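Local coordinates for protein alpha-fucosidase GH29 (Fusarium graminearum, PDB 4PSR) that hydrolyses alpha-L-fucosides as a family 29 glycoside hydrolase, probably releasing alpha-1,6-linked fucose from the innermost N-acetylglucosamine of glycoprotein glycans, at residues G36-A41 and A124-G129; S45-R50 and Q172-N177; D128-W133 and W140-Y145; S135-W140 and H211-D216. All blocks are in the same frame, centred on the assembly; numbering follows the deposited sequence.

Interaction 1 of 4, residues G36-A41 and A124-G129; sequences GAFTTA and AEHHDG. With FUL (beta-L-fucopyranose), chain M.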
# COMPACT_ATOMS: atom_id res chain seq x y z
N GLY A 36 13.23 -14.55 -4.92
CA GLY A 36 14.58 -14.34 -5.41
C GLY A 36 15.59 -15.28 -4.78
O GLY A 36 15.20 -16.28 -4.22
N ALA A 37 16.86 -14.95 -4.90
CA ALA A 37 17.89 -15.80 -4.32
C ALA A 37 17.77 -15.86 -2.80
O ALA A 37 18.19 -16.82 -2.19
CB ALA A 37 19.28 -15.32 -4.71
N PHE A 38 17.14 -14.85 -2.20
CA PHE A 38 16.89 -14.87 -0.75
C PHE A 38 15.88 -15.93 -0.37
O PHE A 38 15.78 -16.31 0.80
CB PHE A 38 16.41 -13.49 -0.25
CG PHE A 38 15.28 -12.90 -1.06
CD1 PHE A 38 13.96 -13.34 -0.89
CD2 PHE A 38 15.54 -11.93 -2.01
CE1 PHE A 38 12.94 -12.82 -1.68
CE2 PHE A 38 14.50 -11.39 -2.79
CZ PHE A 38 13.21 -11.86 -2.62
N THR A 39 15.14 -16.46 -1.35
CA THR A 39 14.18 -17.52 -1.11
C THR A 39 14.84 -18.92 -1.07
O THR A 39 14.23 -19.88 -0.61
CB THR A 39 13.06 -17.52 -2.20
OG1 THR A 39 12.58 -16.18 -2.40
CG2 THR A 39 11.90 -18.43 -1.82
N THR A 40 16.05 -19.02 -1.62
CA THR A 40 16.67 -20.33 -1.84
C THR A 40 16.70 -21.21 -0.57
O THR A 40 16.33 -22.39 -0.62
CB THR A 40 18.08 -20.20 -2.41
OG1 THR A 40 18.10 -19.25 -3.49
CG2 THR A 40 18.56 -21.55 -2.94
N ALA A 41 17.08 -20.62 0.57
CA ALA A 41 17.15 -21.39 1.81
C ALA A 41 15.78 -21.81 2.35
O ALA A 41 15.66 -22.77 3.12
CB ALA A 41 17.89 -20.61 2.85
N ALA A 124 12.23 -6.54 -7.85
CA ALA A 124 13.30 -6.65 -8.85
C ALA A 124 14.67 -6.75 -8.18
O ALA A 124 15.59 -7.37 -8.74
CB ALA A 124 13.28 -5.47 -9.80
N GLU A 125 14.82 -6.13 -7.01
CA GLU A 125 16.06 -6.26 -6.22
C GLU A 125 15.67 -5.99 -4.78
O GLU A 125 15.12 -4.92 -4.49
CB GLU A 125 17.13 -5.30 -6.67
CG GLU A 125 18.40 -5.45 -5.82
CD GLU A 125 19.62 -4.75 -6.33
OE1 GLU A 125 19.63 -4.28 -7.47
OE2 GLU A 125 20.59 -4.64 -5.53
N HIS A 126 15.93 -6.95 -3.90
CA HIS A 126 15.67 -6.75 -2.47
C HIS A 126 16.92 -6.12 -1.82
O HIS A 126 17.59 -5.33 -2.46
CB HIS A 126 15.21 -8.08 -1.85
CG HIS A 126 14.50 -7.90 -0.56
ND1 HIS A 126 15.11 -8.14 0.65
CD2 HIS A 126 13.26 -7.42 -0.27
CE1 HIS A 126 14.26 -7.87 1.63
NE2 HIS A 126 13.14 -7.42 1.10
N HIS A 127 17.21 -6.43 -0.55
CA HIS A 127 18.37 -5.87 0.16
C HIS A 127 19.67 -6.66 -0.11
O HIS A 127 20.73 -6.20 0.31
CB HIS A 127 18.19 -5.92 1.69
CG HIS A 127 16.98 -5.23 2.26
ND1 HIS A 127 16.50 -3.99 1.85
CD2 HIS A 127 16.19 -5.61 3.29
CE1 HIS A 127 15.47 -3.66 2.62
NE2 HIS A 127 15.25 -4.63 3.48
N ASP A 128 19.57 -7.81 -0.78
CA ASP A 128 20.63 -8.80 -0.87
C ASP A 128 21.58 -8.63 -2.05
O ASP A 128 22.40 -9.52 -2.31
CB ASP A 128 20.04 -10.20 -0.92
CG ASP A 128 19.29 -10.49 -2.21
OD1 ASP A 128 18.82 -9.52 -2.87
OD2 ASP A 128 19.15 -11.69 -2.57
N GLY A 129 21.48 -7.52 -2.77
CA GLY A 129 22.44 -7.20 -3.81
C GLY A 129 22.31 -7.87 -5.17
O GLY A 129 23.20 -7.71 -6.04
C1 FUL M . 10.72 -4.14 4.73
C2 FUL M . 11.80 -5.10 4.28
O2 FUL M . 12.94 -5.08 5.16
C3 FUL M . 11.16 -6.46 4.27
O3 FUL M . 12.13 -7.42 3.93
C4 FUL M . 10.04 -6.42 3.25
O4 FUL M . 10.59 -6.20 1.96
C5 FUL M . 9.06 -5.32 3.63
C6 FUL M . 7.94 -5.15 2.62
O5 FUL M . 9.70 -4.05 3.77
O1 FUL M . 11.28 -2.86 4.85
O HOH W 1 17.47 -12.19 -4.66
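The backbones of 36-41 and 124-129 stay well apart, Phe38 and Asp128 coming nearest with CA atoms 7.1 Å from each other, and side chains bridge the gap. Phe38 touches both His126 and Asp128. Its CE2 packs on the CB of His126 at 3.5 Å, and the imidazole turns an edge to the phenyl face, the ring planes inclined at 51° in an edge-to-face pair. Asp128 comes to the rim of the same phenyl ring, its OD2 near the ring plane and 3.7 Å from CD2 of Phe38. With CG of Phe38 tucked between its own backbone N and carbonyl carbon (chi1 49°), the ring crosses both partners at about a right angle. OD2 of Asp128 accepts from Tyr75 OH and from a water 2.7 Å away, which in turn receives a weak bond from Ala37 N. On the sugar side, NE2 of His126 is 3.0 Å from O4 of the beta-L-fucose, a bond in which either could donate, and gives a weaker one to O3. His127 meets fucose O2 through its own NE2 at 2.9 Å, in the plane of the imidazole, while its ND1 pairs with the carbonyl of His171. Strand 119-125 of the TIM barrel is thus followed directly by two sugar-binding histidines. Packing of Phe38 on the CB and ring edge of His126 probably helps to steady that imidazole, while fucose hydroxyls held near imidazole planes imply recognition by directional bonds.

Interaction 2 of 4, residues S45-R50 and Q172-N177; sequences SEWYPR and QAYNYN. With FUL (beta-L-fucopyranose), chain M.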
# COMPACT_ATOMS: atom_id res chain seq x y z
N SER A 45 13.07 -16.04 6.90
CA SER A 45 12.46 -14.96 6.14
C SER A 45 13.37 -14.56 5.01
O SER A 45 14.46 -15.12 4.81
CB SER A 45 12.22 -13.74 7.02
OG SER A 45 13.45 -13.14 7.37
N GLU A 46 12.90 -13.59 4.24
CA GLU A 46 13.71 -12.96 3.21
C GLU A 46 14.94 -12.23 3.74
O GLU A 46 15.79 -11.84 2.95
CB GLU A 46 12.84 -12.01 2.36
CG GLU A 46 12.42 -10.70 3.04
CD GLU A 46 11.43 -10.81 4.19
OE1 GLU A 46 10.72 -11.82 4.33
OE2 GLU A 46 11.36 -9.82 4.97
N TRP A 47 15.04 -12.04 5.07
CA TRP A 47 16.27 -11.50 5.68
C TRP A 47 17.32 -12.59 5.92
O TRP A 47 18.38 -12.28 6.46
CB TRP A 47 15.98 -10.71 6.97
CG TRP A 47 15.49 -9.30 6.72
CD1 TRP A 47 14.72 -8.85 5.67
CD2 TRP A 47 15.75 -8.15 7.54
NE1 TRP A 47 14.51 -7.49 5.78
CE2 TRP A 47 15.13 -7.04 6.92
CE3 TRP A 47 16.45 -7.95 8.74
CZ2 TRP A 47 15.21 -5.74 7.46
CZ3 TRP A 47 16.52 -6.66 9.27
CH2 TRP A 47 15.92 -5.58 8.64
N TYR A 48 17.07 -13.82 5.51
CA TYR A 48 18.08 -14.89 5.68
C TYR A 48 19.48 -14.50 5.21
O TYR A 48 20.44 -14.82 5.90
CB TYR A 48 17.64 -16.16 4.97
CG TYR A 48 18.52 -17.36 5.26
CD1 TYR A 48 18.23 -18.22 6.30
CD2 TYR A 48 19.62 -17.65 4.46
CE1 TYR A 48 19.03 -19.32 6.58
CE2 TYR A 48 20.42 -18.73 4.74
CZ TYR A 48 20.10 -19.58 5.77
OH TYR A 48 20.88 -20.69 6.04
N PRO A 49 19.62 -13.81 4.07
CA PRO A 49 20.99 -13.45 3.64
C PRO A 49 21.75 -12.62 4.67
O PRO A 49 22.99 -12.71 4.72
CB PRO A 49 20.76 -12.65 2.35
CG PRO A 49 19.39 -13.06 1.86
CD PRO A 49 18.60 -13.37 3.09
N ARG A 50 21.04 -11.76 5.40
CA ARG A 50 21.65 -10.97 6.48
C ARG A 50 21.87 -11.83 7.73
O ARG A 50 22.97 -11.84 8.31
CB ARG A 50 20.71 -9.81 6.82
CG ARG A 50 20.81 -9.25 8.26
CD ARG A 50 19.91 -8.04 8.40
NE ARG A 50 19.89 -7.45 9.74
CZ ARG A 50 20.81 -6.61 10.17
NH1 ARG A 50 21.86 -6.31 9.43
NH2 ARG A 50 20.70 -6.07 11.38
N GLN A 172 17.21 -1.56 -2.59
CA GLN A 172 18.66 -1.66 -2.73
C GLN A 172 19.46 -0.65 -1.91
O GLN A 172 20.68 -0.73 -1.88
CB GLN A 172 19.07 -1.69 -4.21
CG GLN A 172 19.24 -0.38 -4.96
CD GLN A 172 17.96 0.35 -5.33
OE1 GLN A 172 16.89 0.09 -4.77
NE2 GLN A 172 18.06 1.29 -6.27
N ALA A 173 18.78 0.24 -1.19
CA ALA A 173 19.49 1.15 -0.27
C ALA A 173 20.04 0.46 0.95
O ALA A 173 21.19 0.74 1.36
CB ALA A 173 18.59 2.28 0.15
N TYR A 174 19.28 -0.43 1.59
CA TYR A 174 19.75 -1.01 2.85
C TYR A 174 20.91 -1.98 2.61
O TYR A 174 21.72 -2.26 3.51
CB TYR A 174 18.60 -1.65 3.62
CG TYR A 174 18.93 -2.19 4.98
CD1 TYR A 174 19.75 -1.49 5.87
CD2 TYR A 174 18.37 -3.37 5.43
CE1 TYR A 174 20.03 -2.00 7.11
CE2 TYR A 174 18.64 -3.89 6.68
CZ TYR A 174 19.46 -3.18 7.53
OH TYR A 174 19.71 -3.74 8.78
N ASN A 175 21.05 -2.44 1.37
CA ASN A 175 22.16 -3.29 0.98
C ASN A 175 23.53 -2.81 1.48
O ASN A 175 24.34 -3.64 1.93
CB ASN A 175 22.17 -3.45 -0.55
CG ASN A 175 23.40 -4.16 -1.06
OD1 ASN A 175 24.34 -3.51 -1.53
ND2 ASN A 175 23.43 -5.48 -0.93
N TYR A 176 23.78 -1.51 1.38
CA TYR A 176 25.06 -0.94 1.78
C TYR A 176 24.94 -0.07 3.01
O TYR A 176 25.90 0.66 3.34
CB TYR A 176 25.71 -0.17 0.63
CG TYR A 176 24.98 1.05 0.09
CD1 TYR A 176 24.00 0.92 -0.91
CD2 TYR A 176 25.34 2.35 0.50
CE1 TYR A 176 23.40 2.02 -1.44
CE2 TYR A 176 24.70 3.47 -0.03
CZ TYR A 176 23.75 3.30 -1.02
OH TYR A 176 23.14 4.39 -1.58
N ASN A 177 23.79 -0.11 3.68
CA ASN A 177 23.53 0.67 4.90
C ASN A 177 23.32 -0.24 6.10
O ASN A 177 22.76 0.20 7.09
CB ASN A 177 22.36 1.65 4.72
CG ASN A 177 22.78 2.91 4.03
OD1 ASN A 177 23.45 3.77 4.64
ND2 ASN A 177 22.39 3.08 2.78
C1 FUL M . 10.72 -4.14 4.73
C2 FUL M . 11.80 -5.10 4.28
O2 FUL M . 12.94 -5.08 5.16
C3 FUL M . 11.16 -6.46 4.27
O3 FUL M . 12.13 -7.42 3.93
C4 FUL M . 10.04 -6.42 3.25
O4 FUL M . 10.59 -6.20 1.96
C5 FUL M . 9.06 -5.32 3.63
C6 FUL M . 7.94 -5.15 2.62
O5 FUL M . 9.70 -4.05 3.77
O1 FUL M . 11.28 -2.86 4.85
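A small, mostly aromatic contact with no hydrogen bond across it joins two loop regions at the C-terminal ends of the barrel strands, where 45-50 enters helix 48-51 and 172-177 enters helix 175-179, beside the fucose site. CH2 of Trp47 meets CE2 of Tyr174 at 3.8 Å, the two rings inclined at 40° in an oblique pairing. Tyr174 also sets its hydroxyl over the centre of the Arg50 guanidinium, OH lying 3.4 Å from CZ of Arg50. That is a contact over a flat face, poorly angled for a hydrogen bond; NH1 of Arg50 instead donates to Gln181 OE1 and to the carbonyl of Phe179. The arginine chain, extended from CG to NE, carries the flat group across to the tyrosine. Trp47 turns the pyrrole edge of its indole to the sugar: NE1 of Trp47 donates to fucose O2 at 2.9 Å and more weakly to O3. The same O3 donates a hydrogen bond to Glu46 OE2 at 2.7 Å, and OE1 of Glu46 is held by Trp311 N. Fucose O3 is therefore both donor and acceptor between neighbouring residues, and the indole that binds the sugar through its N-H packs on Tyr174 through its benzene ring.

Interaction 3 of 4, residues D128-W133 and W140-Y145; sequences DGFSMW and WNPVNY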
# COMPACT_ATOMS: atom_id res chain seq x y z
N ASP A 128 19.57 -7.81 -0.78
CA ASP A 128 20.63 -8.80 -0.87
C ASP A 128 21.58 -8.63 -2.05
O ASP A 128 22.40 -9.52 -2.31
CB ASP A 128 20.04 -10.20 -0.92
CG ASP A 128 19.29 -10.49 -2.21
OD1 ASP A 128 18.82 -9.52 -2.87
OD2 ASP A 128 19.15 -11.69 -2.57
N GLY A 129 21.48 -7.52 -2.77
CA GLY A 129 22.44 -7.20 -3.81
C GLY A 129 22.31 -7.87 -5.17
O GLY A 129 23.20 -7.71 -6.04
N PHE A 130 21.24 -8.63 -5.35
CA PHE A 130 21.01 -9.45 -6.57
C PHE A 130 19.94 -8.75 -7.40
O PHE A 130 18.77 -8.68 -7.00
CB PHE A 130 20.55 -10.84 -6.11
CG PHE A 130 20.44 -11.88 -7.22
CD1 PHE A 130 21.56 -12.24 -7.97
CD2 PHE A 130 19.25 -12.55 -7.48
CE1 PHE A 130 21.49 -13.22 -8.97
CE2 PHE A 130 19.19 -13.55 -8.46
CZ PHE A 130 20.30 -13.88 -9.19
N SER A 131 20.35 -8.20 -8.54
CA SER A 131 19.43 -7.51 -9.45
C SER A 131 18.80 -8.54 -10.36
O SER A 131 19.53 -9.25 -11.01
CB SER A 131 20.17 -6.50 -10.32
OG SER A 131 20.86 -5.54 -9.54
N MET A 132 17.47 -8.63 -10.45
CA MET A 132 16.85 -9.74 -11.18
C MET A 132 16.48 -9.43 -12.63
O MET A 132 15.73 -10.21 -13.26
CB MET A 132 15.71 -10.33 -10.37
CG MET A 132 16.30 -11.21 -9.25
SD MET A 132 15.06 -12.03 -8.24
CE MET A 132 14.57 -10.67 -7.16
N TRP A 133 17.05 -8.36 -13.18
CA TRP A 133 16.99 -8.09 -14.63
C TRP A 133 18.40 -8.33 -15.23
O TRP A 133 19.37 -8.57 -14.50
CB TRP A 133 16.48 -6.67 -14.92
CG TRP A 133 17.37 -5.58 -14.40
CD1 TRP A 133 18.30 -4.89 -15.12
CD2 TRP A 133 17.41 -5.06 -13.06
NE1 TRP A 133 18.93 -3.98 -14.31
CE2 TRP A 133 18.42 -4.08 -13.03
CE3 TRP A 133 16.73 -5.36 -11.86
CZ2 TRP A 133 18.74 -3.36 -11.88
CZ3 TRP A 133 17.07 -4.66 -10.70
CH2 TRP A 133 18.06 -3.66 -10.73
N TRP A 140 25.75 -9.43 -10.55
CA TRP A 140 25.02 -10.33 -9.68
C TRP A 140 23.57 -10.35 -10.12
O TRP A 140 22.73 -9.60 -9.61
CB TRP A 140 25.18 -9.92 -8.21
CG TRP A 140 26.63 -10.05 -7.76
CD1 TRP A 140 27.57 -9.05 -7.74
CD2 TRP A 140 27.28 -11.24 -7.31
NE1 TRP A 140 28.76 -9.56 -7.30
CE2 TRP A 140 28.62 -10.89 -7.03
CE3 TRP A 140 26.86 -12.55 -7.10
CZ2 TRP A 140 29.54 -11.81 -6.55
CZ3 TRP A 140 27.76 -13.46 -6.61
CH2 TRP A 140 29.10 -13.08 -6.34
N ASN A 141 23.28 -11.20 -11.10
CA ASN A 141 21.96 -11.20 -11.73
C ASN A 141 21.68 -12.60 -12.28
O ASN A 141 22.61 -13.42 -12.48
CB ASN A 141 21.85 -10.07 -12.77
CG ASN A 141 22.60 -10.35 -14.06
OD1 ASN A 141 22.35 -11.35 -14.73
ND2 ASN A 141 23.49 -9.45 -14.44
N PRO A 142 20.41 -12.92 -12.56
CA PRO A 142 19.99 -14.27 -12.94
C PRO A 142 20.17 -14.59 -14.42
O PRO A 142 19.83 -15.68 -14.83
CB PRO A 142 18.52 -14.30 -12.55
CG PRO A 142 18.07 -12.87 -12.74
CD PRO A 142 19.25 -12.09 -12.18
N VAL A 143 20.72 -13.66 -15.19
CA VAL A 143 21.12 -13.95 -16.57
C VAL A 143 22.55 -14.49 -16.54
O VAL A 143 22.86 -15.52 -17.15
CB VAL A 143 21.04 -12.70 -17.47
CG1 VAL A 143 21.61 -12.98 -18.87
CG2 VAL A 143 19.61 -12.21 -17.59
N ASN A 144 23.44 -13.84 -15.79
CA ASN A 144 24.81 -14.35 -15.64
C ASN A 144 24.90 -15.67 -14.87
O ASN A 144 25.72 -16.54 -15.18
CB ASN A 144 25.66 -13.34 -14.89
CG ASN A 144 26.04 -12.17 -15.74
OD1 ASN A 144 26.12 -12.28 -16.97
ND2 ASN A 144 26.31 -11.03 -15.10
N TYR A 145 24.11 -15.78 -13.81
CA TYR A 145 24.16 -16.90 -12.88
C TYR A 145 22.82 -17.58 -12.74
O TYR A 145 21.79 -17.00 -13.07
CB TYR A 145 24.62 -16.40 -11.51
CG TYR A 145 25.97 -15.71 -11.55
CD1 TYR A 145 27.08 -16.35 -12.08
CD2 TYR A 145 26.10 -14.40 -11.13
CE1 TYR A 145 28.32 -15.68 -12.14
CE2 TYR A 145 27.29 -13.74 -11.19
CZ TYR A 145 28.40 -14.38 -11.71
OH TYR A 145 29.59 -13.68 -11.76
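Phe130 and Pro142 form the apolar centre, with CZ of Phe130 3.6 Å from CD of Pro142. The phenyl ring lies along segment 140-145 and reaches it obliquely: CD1 nears the Trp140 carbonyl, CE1 stands 3.4 Å from the Asn141 carbonyl carbon, and CZ nears the proline. A chi1 of -172° swings the phenyl group opposite its own amide nitrogen and over this backbone. Met132 adds a looser touch, CB to CG of Pro142 at 4.2 Å. CB of Trp140 sits 3.7 Å from the Gly129 carbonyl oxygen, while the indole leads away and donates through NE1 to the carbonyl of Ser190. Further out the backbones are tied by one hydrogen bond, Ser131 N to Trp140 O at 3.0 Å; the nitrogen lies nearly on the extension of the carbonyl, though the N-H is bent at 141°. CA of Asn141 returns a C-H...O contact to Ser131 O at 3.2 Å, so the two segments exchange contacts in both directions. At the polar edge OD1 of Asn141 accepts from Val143 N in its carbonyl plane, an Asx turn, and from Asn144 N at a tilt of 31°, which completes an Asx motif just past the proline. ND2 of the same side chain reaches back to Asn138 O, and Ser131 OG bonds to Glu125 OE1. This folded loop links barrel strand 119-125 to helix 151-161: Phe130 and Trp140 lie against helix 76-80, Met132 and Pro142 against helix 151-161, and Met132 pairs through its backbone with Ala124 of the strand.

Interaction 4 of 4, residues S135-W140 and H211-D216; sequences SKVNEW and HREMLD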
# COMPACT_ATOMS: atom_id res chain seq x y z
N SER A 135 21.43 -7.07 -16.08
CA SER A 135 22.08 -5.83 -15.64
C SER A 135 23.53 -5.75 -16.08
O SER A 135 24.30 -6.71 -15.88
CB SER A 135 22.00 -5.73 -14.12
OG SER A 135 22.71 -4.62 -13.63
N LYS A 136 23.89 -4.64 -16.70
CA LYS A 136 25.29 -4.32 -17.00
C LYS A 136 25.98 -3.74 -15.78
O LYS A 136 27.15 -4.00 -15.54
CB LYS A 136 25.41 -3.38 -18.20
CG LYS A 136 24.82 -4.00 -19.48
CD LYS A 136 24.78 -3.04 -20.66
CE LYS A 136 23.95 -3.63 -21.80
NZ LYS A 136 22.55 -3.97 -21.39
N VAL A 137 25.25 -2.96 -14.98
CA VAL A 137 25.89 -2.31 -13.83
C VAL A 137 26.09 -3.25 -12.65
O VAL A 137 26.93 -2.98 -11.78
CB VAL A 137 25.17 -1.01 -13.35
CG1 VAL A 137 25.06 0.01 -14.50
CG2 VAL A 137 23.82 -1.29 -12.78
N ASN A 138 25.35 -4.37 -12.62
CA ASN A 138 25.50 -5.35 -11.54
C ASN A 138 25.54 -6.76 -12.11
O ASN A 138 24.51 -7.29 -12.55
CB ASN A 138 24.36 -5.21 -10.52
CG ASN A 138 24.48 -6.21 -9.40
OD1 ASN A 138 25.56 -6.78 -9.18
ND2 ASN A 138 23.40 -6.42 -8.67
N GLU A 139 26.71 -7.38 -12.09
CA GLU A 139 26.90 -8.74 -12.58
C GLU A 139 26.17 -9.80 -11.76
O GLU A 139 25.97 -10.95 -12.22
CB GLU A 139 28.39 -9.12 -12.63
CG GLU A 139 29.15 -9.10 -11.28
CD GLU A 139 29.72 -7.76 -10.89
OE1 GLU A 139 29.29 -6.70 -11.38
OE2 GLU A 139 30.66 -7.80 -10.05
N TRP A 140 25.75 -9.43 -10.55
CA TRP A 140 25.02 -10.33 -9.68
C TRP A 140 23.57 -10.35 -10.12
O TRP A 140 22.73 -9.60 -9.61
CB TRP A 140 25.18 -9.92 -8.21
CG TRP A 140 26.63 -10.05 -7.76
CD1 TRP A 140 27.57 -9.05 -7.74
CD2 TRP A 140 27.28 -11.24 -7.31
NE1 TRP A 140 28.76 -9.56 -7.30
CE2 TRP A 140 28.62 -10.89 -7.03
CE3 TRP A 140 26.86 -12.55 -7.10
CZ2 TRP A 140 29.54 -11.81 -6.55
CZ3 TRP A 140 27.76 -13.46 -6.61
CH2 TRP A 140 29.10 -13.08 -6.34
N HIS A 211 18.46 1.78 -10.48
CA HIS A 211 17.15 2.32 -10.83
C HIS A 211 17.05 2.72 -12.30
O HIS A 211 16.08 2.38 -12.97
CB HIS A 211 16.84 3.58 -10.03
CG HIS A 211 16.15 3.37 -8.73
ND1 HIS A 211 15.10 2.49 -8.58
CD2 HIS A 211 16.31 3.98 -7.53
CE1 HIS A 211 14.63 2.59 -7.35
NE2 HIS A 211 15.35 3.48 -6.69
N ARG A 212 18.04 3.46 -12.78
CA ARG A 212 18.03 3.97 -14.15
C ARG A 212 17.97 2.84 -15.18
O ARG A 212 17.19 2.88 -16.13
CB ARG A 212 19.27 4.84 -14.39
CG ARG A 212 19.52 5.13 -15.86
CD ARG A 212 20.47 6.30 -16.07
NE ARG A 212 21.76 6.03 -15.46
CZ ARG A 212 22.83 6.80 -15.59
NH1 ARG A 212 23.95 6.46 -14.98
NH2 ARG A 212 22.78 7.91 -16.32
N GLU A 213 18.81 1.83 -14.98
CA GLU A 213 18.92 0.70 -15.90
C GLU A 213 17.61 -0.08 -15.88
O GLU A 213 17.04 -0.42 -16.92
CB GLU A 213 20.09 -0.19 -15.51
CG GLU A 213 20.42 -1.30 -16.52
CD GLU A 213 21.56 -2.13 -16.00
OE1 GLU A 213 21.37 -2.75 -14.93
OE2 GLU A 213 22.69 -2.07 -16.57
N MET A 214 17.10 -0.36 -14.67
CA MET A 214 15.86 -1.13 -14.55
C MET A 214 14.71 -0.37 -15.19
O MET A 214 13.89 -0.95 -15.92
CB MET A 214 15.56 -1.43 -13.06
CG MET A 214 14.17 -2.08 -12.80
SD MET A 214 12.80 -0.91 -12.79
CE MET A 214 13.17 0.01 -11.30
N LEU A 215 14.62 0.93 -14.97
CA LEU A 215 13.40 1.62 -15.40
C LEU A 215 13.39 1.88 -16.91
O LEU A 215 12.32 1.87 -17.53
CB LEU A 215 13.14 2.87 -14.56
CG LEU A 215 13.99 4.14 -14.77
CD1 LEU A 215 13.44 4.98 -15.93
CD2 LEU A 215 14.07 4.98 -13.49
N ASP A 216 14.57 2.06 -17.50
CA ASP A 216 14.66 2.13 -18.95
C ASP A 216 14.39 0.76 -19.59
O ASP A 216 13.88 0.68 -20.72
CB ASP A 216 16.04 2.65 -19.40
CG ASP A 216 16.23 4.16 -19.20
OD1 ASP A 216 15.24 4.93 -19.18
OD2 ASP A 216 17.40 4.56 -19.11
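Glu213 OE2 is gripped by two successive backbone amides of the 135-140 loop, Lys136 N at 2.8 Å and Val137 N at 3.1 Å. The amides come from different directions: Val137 N uses the syn lone pair, on the side of the other oxygen, whereas Lys136 N meets OE2 from above the carboxylate plane, 43° out of it. The second oxygen, OE1 of Glu213, accepts from Ser135 OG at 2.6 Å, again by a syn lone pair, and also from Trp133 NE1. Four donors thus hold the carboxylate and should fix its rotation; with so many hydrogens directed at it, the group is probably ionised. The glutamate gets there as an outstretched arm, chi1 (-172°) and chi2 (-179°) both close to fully extended. Val137 comes from the opposite direction, CG2 lying 3.6 Å from OE1 of Glu213, while Lys136 crosses it at about a right angle, with CB 3.4 Å from OE2. The lysine ammonium stays apart from the acid, NZ being 5.2 Å from OE2 of Glu213. Ser135 OG does double duty: it donates to the acid and accepts from Asn138 N at 2.8 Å, an ST motif within the loop. Asn138 OD1 then receives Trp140 N in an Asx turn, and its ND2 reaches Gly129 O and Ser131 OG. The contact fastens the loop between strand 119-125 and helix 151-161 to helix 200-218, whose Asp216 pairs with Arg259 of helix 246-263; Asn138 and Trp140 pack on helix 189-195.

Overall arrangement
All four contacts lie on the same side of the chain's centre, within the part that forms the eight-stranded parallel TIM barrel. Interactions 1 and 2, with centres about 8 Å apart, both touch the fucose and meet through a probable hydrogen bond from Asn175 ND2 to His127 O. Their segments alternate along the chain. Interaction 3 starts on the residues where interaction 1 ends, about 9 Å away between centres, and is nested inside the loop closed by interaction 2. Interaction 4, about 9 Å from interaction 3, shares Trp140 with it. The loop after strand 119-125, folded on itself in interaction 3 and tied to helix 200-218 in interaction 4, runs on from the histidines of interaction 1.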